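Local coordinates for protein epoxyqueuosine reductase (Streptococcus thermophilus, PDB 5D6S) that belongs to the epoxyqueuosine reductase (QueG) family and holds a cobalamin and two iron/sulfur clusters within a single chain, at residues K141-E144 with N149-Y152; K39-S44 with L136-K141; N29-I34 with I46-A51; Y130-K135 with Y189-E194; G317-Q322 with P351-T356. All blocks are in the same frame, centred on the assembly; numbering follows the deposited sequence.

Interaction 1: K141-E144 with N149-Y152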
# COMPACT_ATOMS: atom_id res chain seq x y z
N LYS A 141 -23.80 -14.27 5.22
CA LYS A 141 -24.68 -14.91 6.23
C LYS A 141 -26.09 -14.31 6.17
O LYS A 141 -27.07 -15.02 6.37
CB LYS A 141 -24.13 -14.79 7.67
N GLY A 142 -26.17 -13.02 5.88
CA GLY A 142 -27.45 -12.32 5.73
C GLY A 142 -28.16 -12.59 4.42
O GLY A 142 -29.35 -12.30 4.29
N ILE A 143 -27.43 -13.13 3.44
CA ILE A 143 -28.03 -13.60 2.17
C ILE A 143 -28.42 -15.10 2.26
O ILE A 143 -29.39 -15.52 1.62
CB ILE A 143 -27.08 -13.35 0.97
CG1 ILE A 143 -26.97 -11.86 0.67
CG2 ILE A 143 -27.56 -14.05 -0.30
CD1 ILE A 143 -25.90 -11.51 -0.33
N GLU A 144 -27.67 -15.89 3.02
CA GLU A 144 -28.00 -17.32 3.24
C GLU A 144 -29.47 -17.49 3.63
O GLU A 144 -30.15 -18.41 3.16
CB GLU A 144 -27.13 -17.92 4.36
CG GLU A 144 -25.65 -18.13 4.02
CD GLU A 144 -25.38 -19.42 3.27
OE1 GLU A 144 -24.47 -20.17 3.68
OE2 GLU A 144 -26.08 -19.71 2.29
N ASN A 149 -29.79 -22.48 -1.96
CA ASN A 149 -28.68 -22.86 -2.85
C ASN A 149 -27.68 -21.73 -3.10
O ASN A 149 -26.98 -21.71 -4.12
CB ASN A 149 -29.20 -23.37 -4.20
CG ASN A 149 -29.69 -24.80 -4.13
OD1 ASN A 149 -29.19 -25.60 -3.34
ND2 ASN A 149 -30.66 -25.13 -4.96
N PHE A 150 -27.59 -20.79 -2.16
CA PHE A 150 -26.68 -19.66 -2.30
C PHE A 150 -25.23 -20.17 -2.29
O PHE A 150 -24.84 -20.94 -1.40
CB PHE A 150 -26.91 -18.67 -1.16
CG PHE A 150 -25.97 -17.50 -1.17
CD1 PHE A 150 -25.57 -16.92 -2.37
CD2 PHE A 150 -25.53 -16.95 0.03
CE1 PHE A 150 -24.73 -15.82 -2.36
CE2 PHE A 150 -24.68 -15.85 0.04
CZ PHE A 150 -24.28 -15.28 -1.16
N GLU A 151 -24.45 -19.75 -3.28
CA GLU A 151 -23.03 -20.11 -3.35
C GLU A 151 -22.18 -18.88 -3.56
O GLU A 151 -22.50 -18.03 -4.38
CB GLU A 151 -22.79 -21.11 -4.49
CG GLU A 151 -23.26 -22.52 -4.18
CD GLU A 151 -22.71 -23.56 -5.15
OE1 GLU A 151 -21.97 -23.20 -6.11
OE2 GLU A 151 -23.00 -24.76 -4.92
N TYR A 152 -21.07 -18.79 -2.81
CA TYR A 152 -20.21 -17.61 -2.87
C TYR A 152 -18.72 -17.88 -2.73
O TYR A 152 -18.29 -18.98 -2.41
CB TYR A 152 -20.63 -16.58 -1.82
CG TYR A 152 -20.52 -17.04 -0.39
CD1 TYR A 152 -21.48 -17.85 0.16
CD2 TYR A 152 -19.46 -16.63 0.42
CE1 TYR A 152 -21.40 -18.25 1.49
CE2 TYR A 152 -19.38 -17.03 1.75
CZ TYR A 152 -20.36 -17.84 2.27
OH TYR A 152 -20.29 -18.29 3.56
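Phe150 lays one face of its ring against Ile143, near the end of helix 128-144, while Glu144 stands at the ring's rim. Phe150 CB lies 3.7 Å from Glu144 OE2. With CG anti to the backbone N (chi1 178°), the ring is carried under Ile143. CG, CD1 and CE1 of Phe150 all lie under Ile143 CG2, at 3.9 to 4.1 Å. Phe150 CD2 is where both partners meet, 3.6 Å from Glu144 OE2 at the edge. Phe150 CE2 comes within 3.4 Å of Ile143 CG2, and CZ also faces that methyl. The methyl sits over the ring centre, 14° off the normal, a CH-pi contact. Isoleucine suits the place because its CB branches: CG2 rests on the ring while CG1 leads CD1 to Ile34. The Glu144 carboxylate is turned steeply to the ring, its plane 76° away, with OE1 pointing on to the edge of Tyr152. Tyr152 CD1 covers the opposite face of Phe150 toward its rim, so the ring is held between two side chains. Around this helix-to-strand connection, Thr197 of strand 190-197 and Leu199 in the loop after it pack on Phe150, and Ile34 and Met37 of helix 30-40 close over Ile143.

Interaction 2: K39-S44 with L136-K141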
# COMPACT_ATOMS: atom_id res chain seq x y z
N LYS A 39 -25.38 -1.16 3.88
CA LYS A 39 -25.15 0.06 4.67
C LYS A 39 -25.35 -0.23 6.17
O LYS A 39 -24.73 0.41 7.02
CB LYS A 39 -26.01 1.24 4.17
CG LYS A 39 -27.47 1.23 4.57
CD LYS A 39 -27.75 2.08 5.82
CE LYS A 39 -29.01 1.60 6.54
NZ LYS A 39 -29.22 2.33 7.82
N GLU A 40 -26.19 -1.20 6.47
CA GLU A 40 -26.38 -1.67 7.84
C GLU A 40 -25.05 -2.09 8.48
O GLU A 40 -24.78 -1.74 9.62
CB GLU A 40 -27.41 -2.82 7.87
CG GLU A 40 -27.38 -3.77 9.07
CD GLU A 40 -28.07 -3.20 10.30
OE1 GLU A 40 -27.83 -2.01 10.62
OE2 GLU A 40 -28.84 -3.96 10.94
N ILE A 41 -24.23 -2.85 7.75
CA ILE A 41 -22.98 -3.40 8.30
C ILE A 41 -21.72 -2.63 7.89
O ILE A 41 -20.61 -3.15 7.91
CB ILE A 41 -22.81 -4.91 7.98
CG1 ILE A 41 -22.59 -5.14 6.48
CG2 ILE A 41 -23.99 -5.69 8.54
CD1 ILE A 41 -22.63 -6.60 6.07
N GLY A 42 -21.88 -1.35 7.55
CA GLY A 42 -20.75 -0.43 7.44
C GLY A 42 -20.09 -0.37 6.08
O GLY A 42 -19.00 0.19 5.96
N ILE A 43 -20.74 -0.92 5.07
CA ILE A 43 -20.20 -0.85 3.72
C ILE A 43 -20.59 0.48 3.11
O ILE A 43 -21.77 0.78 3.00
CB ILE A 43 -20.70 -2.00 2.84
CG1 ILE A 43 -20.22 -3.33 3.41
CG2 ILE A 43 -20.21 -1.84 1.40
CD1 ILE A 43 -20.84 -4.53 2.74
N SER A 44 -19.60 1.25 2.68
CA SER A 44 -19.82 2.61 2.21
C SER A 44 -20.40 2.71 0.80
O SER A 44 -20.87 3.78 0.38
CB SER A 44 -18.51 3.42 2.28
OG SER A 44 -18.09 3.56 3.62
N LEU A 136 -17.83 -9.01 4.33
CA LEU A 136 -18.27 -10.04 3.37
C LEU A 136 -18.85 -11.31 3.98
O LEU A 136 -19.65 -11.99 3.35
CB LEU A 136 -17.09 -10.47 2.49
CG LEU A 136 -16.52 -9.45 1.51
CD1 LEU A 136 -15.49 -10.15 0.64
CD2 LEU A 136 -17.60 -8.83 0.65
N LYS A 137 -18.39 -11.69 5.16
CA LYS A 137 -18.89 -12.88 5.84
C LYS A 137 -20.30 -12.61 6.30
O LYS A 137 -21.20 -13.42 6.09
CB LYS A 137 -18.04 -13.18 7.07
CG LYS A 137 -17.42 -14.56 7.12
CD LYS A 137 -16.12 -14.49 7.91
CE LYS A 137 -15.63 -15.88 8.28
NZ LYS A 137 -14.25 -15.91 8.81
N ARG A 138 -20.49 -11.45 6.93
CA ARG A 138 -21.79 -10.95 7.39
C ARG A 138 -22.84 -10.81 6.27
O ARG A 138 -23.98 -11.26 6.40
CB ARG A 138 -21.62 -9.61 8.13
CG ARG A 138 -21.56 -9.75 9.64
CD ARG A 138 -20.34 -9.09 10.26
NE ARG A 138 -20.30 -7.64 10.09
CZ ARG A 138 -21.04 -6.76 10.76
NH1 ARG A 138 -21.92 -7.16 11.66
NH2 ARG A 138 -20.90 -5.46 10.53
N LEU A 139 -22.42 -10.19 5.17
CA LEU A 139 -23.24 -10.08 3.97
C LEU A 139 -23.67 -11.45 3.43
O LEU A 139 -24.81 -11.66 3.07
CB LEU A 139 -22.46 -9.33 2.88
CG LEU A 139 -23.31 -8.68 1.81
CD1 LEU A 139 -23.89 -7.38 2.34
CD2 LEU A 139 -22.49 -8.42 0.54
N ALA A 140 -22.73 -12.39 3.34
CA ALA A 140 -23.05 -13.75 2.92
C ALA A 140 -24.00 -14.43 3.91
O ALA A 140 -24.92 -15.11 3.47
CB ALA A 140 -21.79 -14.58 2.74
N LYS A 141 -23.80 -14.27 5.22
CA LYS A 141 -24.68 -14.91 6.23
C LYS A 141 -26.09 -14.31 6.17
O LYS A 141 -27.07 -15.02 6.37
CB LYS A 141 -24.13 -14.79 7.67
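A Schellman motif ends helix 30-40, and Ile41, the first residue to leave helical geometry, turns its side chain onto helix 128-144 against Arg138 and Leu139. Gly42 is the C-prime residue of that motif, with the positive phi (89°) that glycine adopts without strain; Ile43 N reaches back to Ala38 O, and a weak bond joins Gly42 N to Lys39 O. The reversal places Ile41 and Ile43 side by side, both facing the second helix.

Ile41 does most of the work. Ile41 CB and CG2 lie over one face of the Arg138 guanidinium, CB 3.2 Å from Arg138 NH2 and CG2 3.8 Å from Arg138 CZ, while the two side chains run past each other in opposite directions. CG1 takes the position between backbone N and carbonyl carbon (chi1 67°), which sends Ile41 CD1 to the helix surface, 3.7 Å from Leu139 N and 3.8 Å from Arg138 CB. The arginine can lie flat there because its chain bends at chi2 and chi3; it is an exposed residue, and its NE has a long, weak ion pair with Asp134.

Deeper in, Leu139 CD1 is shared by two isoleucines, at 4.0 Å from Ile41 CD1 and 4.2 Å from Ile43 CD1, the Ile43 side chain standing nearly perpendicular to the leucine. Ile97 of strand 93-100 extends this apolar layer beneath Ile43. This is a Schellman helix ending with its C-prime glycine, whose reversal lets the residues before and after the glycine turn onto a neighbouring helix, here helix 128-144.

Interaction 3: N29-I34 with I46-A51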
# COMPACT_ATOMS: atom_id res chain seq x y z
N ASN A 29 -36.41 -8.66 -5.03
CA ASN A 29 -36.09 -7.44 -4.28
C ASN A 29 -34.88 -7.75 -3.43
O ASN A 29 -34.63 -7.07 -2.45
CB ASN A 29 -37.26 -6.87 -3.46
CG ASN A 29 -38.17 -5.95 -4.27
OD1 ASN A 29 -38.00 -5.78 -5.48
ND2 ASN A 29 -39.15 -5.35 -3.60
N ILE A 30 -34.14 -8.80 -3.81
CA ILE A 30 -32.86 -9.10 -3.18
C ILE A 30 -31.91 -7.92 -3.31
O ILE A 30 -31.28 -7.53 -2.33
CB ILE A 30 -32.11 -10.36 -3.71
CG1 ILE A 30 -32.59 -10.83 -5.11
CG2 ILE A 30 -32.23 -11.50 -2.71
CD1 ILE A 30 -32.28 -9.89 -6.26
N LYS A 31 -31.84 -7.34 -4.49
CA LYS A 31 -30.91 -6.24 -4.75
C LYS A 31 -31.15 -5.06 -3.79
O LYS A 31 -30.21 -4.45 -3.30
CB LYS A 31 -31.00 -5.81 -6.23
CG LYS A 31 -30.10 -4.65 -6.59
CD LYS A 31 -29.89 -4.54 -8.08
CE LYS A 31 -29.28 -3.20 -8.43
NZ LYS A 31 -28.80 -3.16 -9.83
N LEU A 32 -32.42 -4.75 -3.53
CA LEU A 32 -32.78 -3.67 -2.61
C LEU A 32 -32.51 -4.13 -1.18
O LEU A 32 -32.14 -3.33 -0.32
CB LEU A 32 -34.24 -3.26 -2.79
CG LEU A 32 -34.60 -1.79 -2.50
CD1 LEU A 32 -35.96 -1.46 -3.09
CD2 LEU A 32 -34.57 -1.46 -1.01
N GLU A 33 -32.71 -5.42 -0.93
CA GLU A 33 -32.50 -6.00 0.41
C GLU A 33 -31.03 -6.08 0.79
O GLU A 33 -30.67 -5.85 1.94
CB GLU A 33 -33.14 -7.40 0.53
CG GLU A 33 -34.56 -7.40 1.07
CD GLU A 33 -34.68 -6.62 2.37
OE1 GLU A 33 -33.74 -6.68 3.20
OE2 GLU A 33 -35.72 -5.94 2.55
N ILE A 34 -30.19 -6.44 -0.19
CA ILE A 34 -28.74 -6.47 -0.02
C ILE A 34 -28.26 -5.07 0.32
O ILE A 34 -27.69 -4.86 1.38
CB ILE A 34 -28.04 -7.01 -1.29
CG1 ILE A 34 -28.17 -8.53 -1.33
CG2 ILE A 34 -26.58 -6.63 -1.32
CD1 ILE A 34 -27.76 -9.16 -2.65
N ILE A 46 -21.80 -0.12 -2.69
CA ILE A 46 -21.98 -1.47 -3.20
C ILE A 46 -22.43 -1.41 -4.63
O ILE A 46 -23.05 -0.44 -5.08
CB ILE A 46 -22.94 -2.27 -2.32
CG1 ILE A 46 -22.99 -3.73 -2.76
CG2 ILE A 46 -24.33 -1.64 -2.32
CD1 ILE A 46 -23.45 -4.65 -1.64
N GLY A 47 -22.08 -2.44 -5.37
CA GLY A 47 -22.26 -2.45 -6.81
C GLY A 47 -22.50 -3.88 -7.24
O GLY A 47 -22.26 -4.81 -6.46
N PHE A 48 -23.01 -4.06 -8.46
CA PHE A 48 -23.34 -5.37 -8.99
C PHE A 48 -22.88 -5.45 -10.42
O PHE A 48 -22.92 -4.46 -11.15
CB PHE A 48 -24.83 -5.64 -8.90
CG PHE A 48 -25.38 -5.56 -7.50
CD1 PHE A 48 -25.74 -4.33 -6.96
CD2 PHE A 48 -25.50 -6.70 -6.71
CE1 PHE A 48 -26.22 -4.23 -5.67
CE2 PHE A 48 -25.99 -6.60 -5.41
CZ PHE A 48 -26.36 -5.36 -4.89
N THR A 49 -22.42 -6.62 -10.82
CA THR A 49 -21.99 -6.81 -12.19
C THR A 49 -22.04 -8.29 -12.50
O THR A 49 -22.20 -9.12 -11.61
CB THR A 49 -20.59 -6.25 -12.45
OG1 THR A 49 -20.09 -6.75 -13.69
CG2 THR A 49 -19.64 -6.66 -11.35
N THR A 50 -21.93 -8.60 -13.77
CA THR A 50 -22.04 -9.98 -14.21
C THR A 50 -20.76 -10.71 -13.85
O THR A 50 -19.71 -10.08 -13.62
CB THR A 50 -22.29 -10.09 -15.73
OG1 THR A 50 -21.15 -9.61 -16.44
CG2 THR A 50 -23.53 -9.30 -16.13
N ALA A 51 -20.85 -12.03 -13.83
CA ALA A 51 -19.68 -12.88 -13.80
C ALA A 51 -19.09 -13.04 -15.21
O ALA A 51 -18.42 -14.03 -15.50
CB ALA A 51 -20.05 -14.24 -13.24
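Lys31 NZ, at the far end of a chain that runs across the Phe48 ring, is gripped by a salt bridge to Asp204 OD1 and a hydrogen bond to Glu202 O. Its methylenes form the apolar part of the contact. The chain stays extended, laying Lys31 CG over one face of the ring toward its rim, 4.0 Å from Phe48 CE1, and bringing Lys31 CE to 4.0 Å from Phe48 CD1. A lysine suits the spot since its long aliphatic stem covers an aromatic ring while the ammonium continues to polar partners beyond.

One helical turn on, Ile34 comes at the edge of the same ring, Ile34 CG2 lying 3.8 Å from Phe48 CZ. That Ile34 CG2 methyl also meets Ile46 CD1 at 3.7 Å, the two isoleucines crossing at about a right angle. Helix 30-34 and strand 46-50 run nearly opposite ways, their axes 150° apart and 10.5 Å from each other, as when a helix covers a sheet. Ile95 on the neighbouring strand 93-100 supports both Ile46 and Phe48. Across the interface no hydrogen bond forms: burial of oily surface holds helix to sheet, and the one charge involved is satisfied outside it, by the Asp204 carboxylate and the Glu202 carbonyl.

Interaction 4: Y130-K135 with Y189-E194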
# COMPACT_ATOMS: atom_id res chain seq x y z
N TYR A 130 -8.68 -7.88 7.13
CA TYR A 130 -9.53 -8.49 8.14
C TYR A 130 -10.90 -7.79 8.19
O TYR A 130 -11.94 -8.45 8.29
CB TYR A 130 -8.91 -8.47 9.54
CG TYR A 130 -10.00 -8.72 10.54
CD1 TYR A 130 -10.60 -9.98 10.65
CD2 TYR A 130 -10.54 -7.67 11.30
CE1 TYR A 130 -11.66 -10.19 11.52
CE2 TYR A 130 -11.59 -7.87 12.18
CZ TYR A 130 -12.16 -9.13 12.28
OH TYR A 130 -13.21 -9.33 13.15
N VAL A 131 -10.91 -6.46 8.14
CA VAL A 131 -12.15 -5.69 8.25
C VAL A 131 -13.14 -6.11 7.14
O VAL A 131 -14.30 -6.40 7.42
CB VAL A 131 -11.90 -4.16 8.21
CG1 VAL A 131 -13.22 -3.41 8.28
CG2 VAL A 131 -11.02 -3.72 9.36
N LEU A 132 -12.67 -6.13 5.90
CA LEU A 132 -13.53 -6.45 4.77
C LEU A 132 -13.96 -7.91 4.72
O LEU A 132 -15.09 -8.19 4.37
CB LEU A 132 -12.88 -6.02 3.44
CG LEU A 132 -13.31 -4.61 3.05
CD1 LEU A 132 -12.83 -3.60 4.08
CD2 LEU A 132 -12.84 -4.24 1.64
N GLN A 133 -13.07 -8.85 5.05
CA GLN A 133 -13.45 -10.25 5.08
C GLN A 133 -14.54 -10.46 6.10
O GLN A 133 -15.45 -11.24 5.87
CB GLN A 133 -12.27 -11.19 5.36
CG GLN A 133 -11.63 -11.72 4.07
CD GLN A 133 -10.15 -12.08 4.23
OE1 GLN A 133 -9.27 -11.55 3.53
NE2 GLN A 133 -9.87 -12.96 5.18
N ASP A 134 -14.47 -9.75 7.23
CA ASP A 134 -15.55 -9.78 8.22
C ASP A 134 -16.88 -9.26 7.63
O ASP A 134 -17.92 -9.90 7.78
CB ASP A 134 -15.16 -8.96 9.46
CG ASP A 134 -16.28 -8.89 10.50
OD1 ASP A 134 -16.52 -9.91 11.17
OD2 ASP A 134 -16.91 -7.80 10.63
N LYS A 135 -16.84 -8.10 6.97
CA LYS A 135 -18.03 -7.53 6.29
C LYS A 135 -18.65 -8.46 5.22
O LYS A 135 -19.86 -8.67 5.21
CB LYS A 135 -17.69 -6.17 5.68
CG LYS A 135 -17.68 -5.04 6.71
CD LYS A 135 -17.23 -3.73 6.10
CE LYS A 135 -17.53 -2.53 6.98
NZ LYS A 135 -17.14 -2.72 8.40
N TYR A 189 -10.09 7.15 -1.56
CA TYR A 189 -9.85 6.62 -0.20
C TYR A 189 -10.88 5.59 0.21
O TYR A 189 -11.56 5.73 1.24
CB TYR A 189 -9.64 7.75 0.84
CG TYR A 189 -8.49 8.68 0.45
CD1 TYR A 189 -7.18 8.19 0.26
CD2 TYR A 189 -8.71 10.04 0.23
CE1 TYR A 189 -6.14 9.03 -0.11
CE2 TYR A 189 -7.67 10.87 -0.13
CZ TYR A 189 -6.39 10.37 -0.30
OH TYR A 189 -5.37 11.24 -0.65
N MET A 190 -10.93 4.51 -0.58
CA MET A 190 -11.74 3.31 -0.32
C MET A 190 -10.95 2.00 -0.44
O MET A 190 -10.15 1.82 -1.37
CB MET A 190 -12.89 3.20 -1.33
CG MET A 190 -13.75 4.44 -1.51
SD MET A 190 -14.87 4.23 -2.91
CE MET A 190 -13.76 4.37 -4.33
N TYR A 191 -11.20 1.09 0.52
CA TYR A 191 -10.80 -0.32 0.40
C TYR A 191 -11.82 -1.05 -0.46
O TYR A 191 -13.00 -0.76 -0.39
CB TYR A 191 -10.80 -1.01 1.77
CG TYR A 191 -10.00 -0.32 2.87
CD1 TYR A 191 -8.70 0.11 2.66
CD2 TYR A 191 -10.56 -0.12 4.14
CE1 TYR A 191 -7.97 0.73 3.68
CE2 TYR A 191 -9.83 0.47 5.16
CZ TYR A 191 -8.54 0.90 4.93
OH TYR A 191 -7.82 1.50 5.95
N LEU A 192 -11.36 -1.98 -1.28
CA LEU A 192 -12.24 -2.74 -2.17
C LEU A 192 -12.30 -4.23 -1.84
O LEU A 192 -11.35 -4.81 -1.34
CB LEU A 192 -11.82 -2.59 -3.64
CG LEU A 192 -11.83 -1.17 -4.21
CD1 LEU A 192 -11.54 -1.18 -5.71
CD2 LEU A 192 -13.15 -0.47 -3.91
N GLY A 193 -13.45 -4.82 -2.14
CA GLY A 193 -13.67 -6.26 -2.03
C GLY A 193 -14.67 -6.76 -3.07
O GLY A 193 -15.32 -5.97 -3.75
N GLU A 194 -14.79 -8.08 -3.17
CA GLU A 194 -15.73 -8.74 -4.08
C GLU A 194 -16.32 -9.97 -3.45
O GLU A 194 -15.64 -10.72 -2.76
CB GLU A 194 -15.05 -9.25 -5.35
CG GLU A 194 -14.34 -8.21 -6.16
CD GLU A 194 -12.88 -8.14 -5.83
OE1 GLU A 194 -12.46 -7.05 -5.38
OE2 GLU A 194 -12.18 -9.17 -5.99
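Leu132 alone carries the contact from the helix, packing on Tyr191, Leu192 and Gly193 of the strand. Along 130-135 the chain winds in regular helix, Tyr130 O accepting from Asp134 N and Val131 O from Lys135 N, and this puts Leu132 on the face that looks at the sheet. Leu132 CD1 lies 4.0 Å from Tyr191 CB and approaches the ring obliquely. The second methyl meets the backbone as well: Leu132 CD2 is 3.8 Å from Tyr191 CB, 3.4 Å from Leu192 O and 3.9 Å from Gly193 N. Having no side chain, Gly193 lets the leucine settle against bare backbone, and Gly193 CA is the closest to Leu132 CA, 6.8 Å away. Three residues further on, Lys135 touches Val99 of the adjacent strand 93-100, which also supports Leu132.

The Tyr191 side chain is set across that of Leu132; its chi1 of -52° turns CG away from the carbonyl carbon and directs the ring to stacks with Tyr101 and Tyr128. The axes of helix 130-135 and strand 190-194 are 9.1 Å apart and inclined by 43°. Leu192 points away from the helix, and its side chain comes to about 4 Å from cobalamin at nearest. The helix offers the strand only leucine methyl groups, which make no hydrogen bond; Met190 O and Leu192 O hydrogen-bond to cobalamin. One strand is thus backed by a leucine while its carbonyls help hold cobalamin.

Interaction 5: G317-Q322 with P351-T356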
# COMPACT_ATOMS: atom_id res chain seq x y z
N GLY A 317 6.63 -8.21 8.28
CA GLY A 317 7.46 -8.03 9.46
C GLY A 317 8.18 -6.69 9.54
O GLY A 317 8.02 -5.82 8.69
N LYS A 318 8.98 -6.56 10.58
CA LYS A 318 9.55 -5.29 10.96
C LYS A 318 10.68 -4.81 10.02
O LYS A 318 10.93 -3.59 9.91
CB LYS A 318 10.05 -5.37 12.40
CG LYS A 318 11.30 -6.20 12.60
CD LYS A 318 11.75 -6.10 14.05
CE LYS A 318 12.86 -7.06 14.37
NZ LYS A 318 14.06 -6.83 13.53
N ASN A 319 11.38 -5.75 9.40
CA ASN A 319 12.64 -5.42 8.74
C ASN A 319 12.54 -4.42 7.59
O ASN A 319 13.34 -3.47 7.53
CB ASN A 319 13.34 -6.67 8.30
CG ASN A 319 14.00 -7.43 9.45
OD1 ASN A 319 14.08 -6.99 10.58
ND2 ASN A 319 14.50 -8.59 9.12
N ILE A 320 11.56 -4.58 6.71
CA ILE A 320 11.41 -3.58 5.65
C ILE A 320 11.07 -2.19 6.22
O ILE A 320 11.57 -1.17 5.76
CB ILE A 320 10.39 -3.98 4.58
CG1 ILE A 320 9.05 -4.36 5.20
CG2 ILE A 320 10.91 -5.10 3.71
CD1 ILE A 320 7.93 -4.30 4.20
N LEU A 321 10.28 -2.17 7.27
CA LEU A 321 9.93 -0.91 7.90
C LEU A 321 11.11 -0.27 8.61
O LEU A 321 11.30 0.93 8.50
CB LEU A 321 8.76 -1.10 8.87
CG LEU A 321 7.52 -1.72 8.21
CD1 LEU A 321 6.39 -1.81 9.20
CD2 LEU A 321 7.09 -0.88 7.01
N GLN A 322 11.92 -1.06 9.32
CA GLN A 322 13.08 -0.49 10.00
C GLN A 322 14.11 0.02 9.00
O GLN A 322 14.72 1.06 9.21
CB GLN A 322 13.67 -1.48 11.00
CG GLN A 322 12.71 -1.71 12.17
CD GLN A 322 13.21 -2.71 13.20
OE1 GLN A 322 13.98 -3.62 12.88
NE2 GLN A 322 12.74 -2.56 14.44
N PRO A 351 22.22 -7.33 7.94
CA PRO A 351 23.07 -6.66 6.95
C PRO A 351 22.38 -5.59 6.12
O PRO A 351 22.99 -4.57 5.81
CB PRO A 351 23.54 -7.80 6.07
CG PRO A 351 23.42 -9.01 6.91
CD PRO A 351 22.26 -8.79 7.81
N ILE A 352 21.13 -5.80 5.73
CA ILE A 352 20.42 -4.75 4.98
C ILE A 352 20.39 -3.46 5.78
O ILE A 352 20.73 -2.38 5.25
CB ILE A 352 18.98 -5.13 4.60
CG1 ILE A 352 18.94 -5.82 3.25
CG2 ILE A 352 18.10 -3.90 4.40
CD1 ILE A 352 19.83 -7.01 3.18
N HIS A 353 20.07 -3.57 7.07
CA HIS A 353 20.09 -2.41 7.96
C HIS A 353 21.47 -1.79 8.10
O HIS A 353 21.61 -0.57 8.06
CB HIS A 353 19.56 -2.76 9.33
CG HIS A 353 18.12 -3.14 9.33
ND1 HIS A 353 17.52 -3.80 10.38
CD2 HIS A 353 17.16 -2.98 8.39
CE1 HIS A 353 16.24 -3.98 10.11
NE2 HIS A 353 16.00 -3.51 8.90
N THR A 354 22.49 -2.63 8.26
CA THR A 354 23.85 -2.14 8.34
C THR A 354 24.19 -1.30 7.13
O THR A 354 24.69 -0.17 7.24
CB THR A 354 24.84 -3.31 8.45
OG1 THR A 354 24.61 -4.03 9.66
CG2 THR A 354 26.30 -2.80 8.43
N ALA A 355 23.98 -1.86 5.95
CA ALA A 355 24.36 -1.17 4.71
C ALA A 355 23.56 0.12 4.55
O ALA A 355 24.05 1.14 4.09
CB ALA A 355 24.12 -2.07 3.53
N THR A 356 22.31 0.07 4.96
CA THR A 356 21.46 1.26 4.85
C THR A 356 21.97 2.32 5.83
O THR A 356 22.15 3.47 5.46
CB THR A 356 20.00 0.91 5.10
OG1 THR A 356 19.63 -0.16 4.21
CG2 THR A 356 19.14 2.09 4.88
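His353 reaches across to the first turn of helix 318-331 with its ring edge leading, and the main-chain carbonyl Asn319 O accepts from its NE2. The bond from His353 NE2 to Asn319 O is 3.0 Å long and nearly straight, 176° at the hydrogen, and the oxygen lies in the ring plane, the direction in which an imidazole N-H donates. A histidine suits the place because a flat ring with an N-H at its edge can reach between the helices to that carbonyl.

Two amide oxygens come close to CE1. The amide of Asn319 stands almost perpendicular to the ring, the planes 85° apart, with Asn319 OD1 3.7 Å from His353 CE1. Gln322 crosses the histidine obliquely, its amide turned 64° from the ring; Gln322 OE1 is 3.6 Å and Gln322 CB 3.7 Å from His353 CE1. Both amide oxygens are tied to Lys318, whose NZ donates to Asn319 OD1 at 3.0 Å and to Gln322 OE1 at 3.3 Å, fixing which end of each amide faces the imidazole. Gln322 NE2 is bound in turn to the carbonyl oxygens of Phe296 and Leu299.

The contact joins two helices in the all-helical C-terminal part of the chain: Lys318 and Leu321 rest on helix 301-308, Thr356 meets Ile326 and Ile327, and helix 384-396 packs on Thr354 and Ala355.

Overall arrangement
From the N terminus, interaction 3 closes the first loop, laying helix 30-40 on edge strand 45-50. Interaction 2 opens between its segments and crosses it, bringing the end of that helix to helix 128-144. Interaction 4 starts on the same helix just before and crosses interaction 2 in turn, returning at strand 190-197 beside cobalamin. Within its span, interaction 1 closes a short turn where helix 128-144 gives way to edge strand 152-155. These four gather both helices on the four-stranded sheet; interactions 1 and 2 touch, as do 1 and 3, and 2 and 4. Interaction 5 follows separately, its centre about 30 Å from that of interaction 4, joining C-terminal helices.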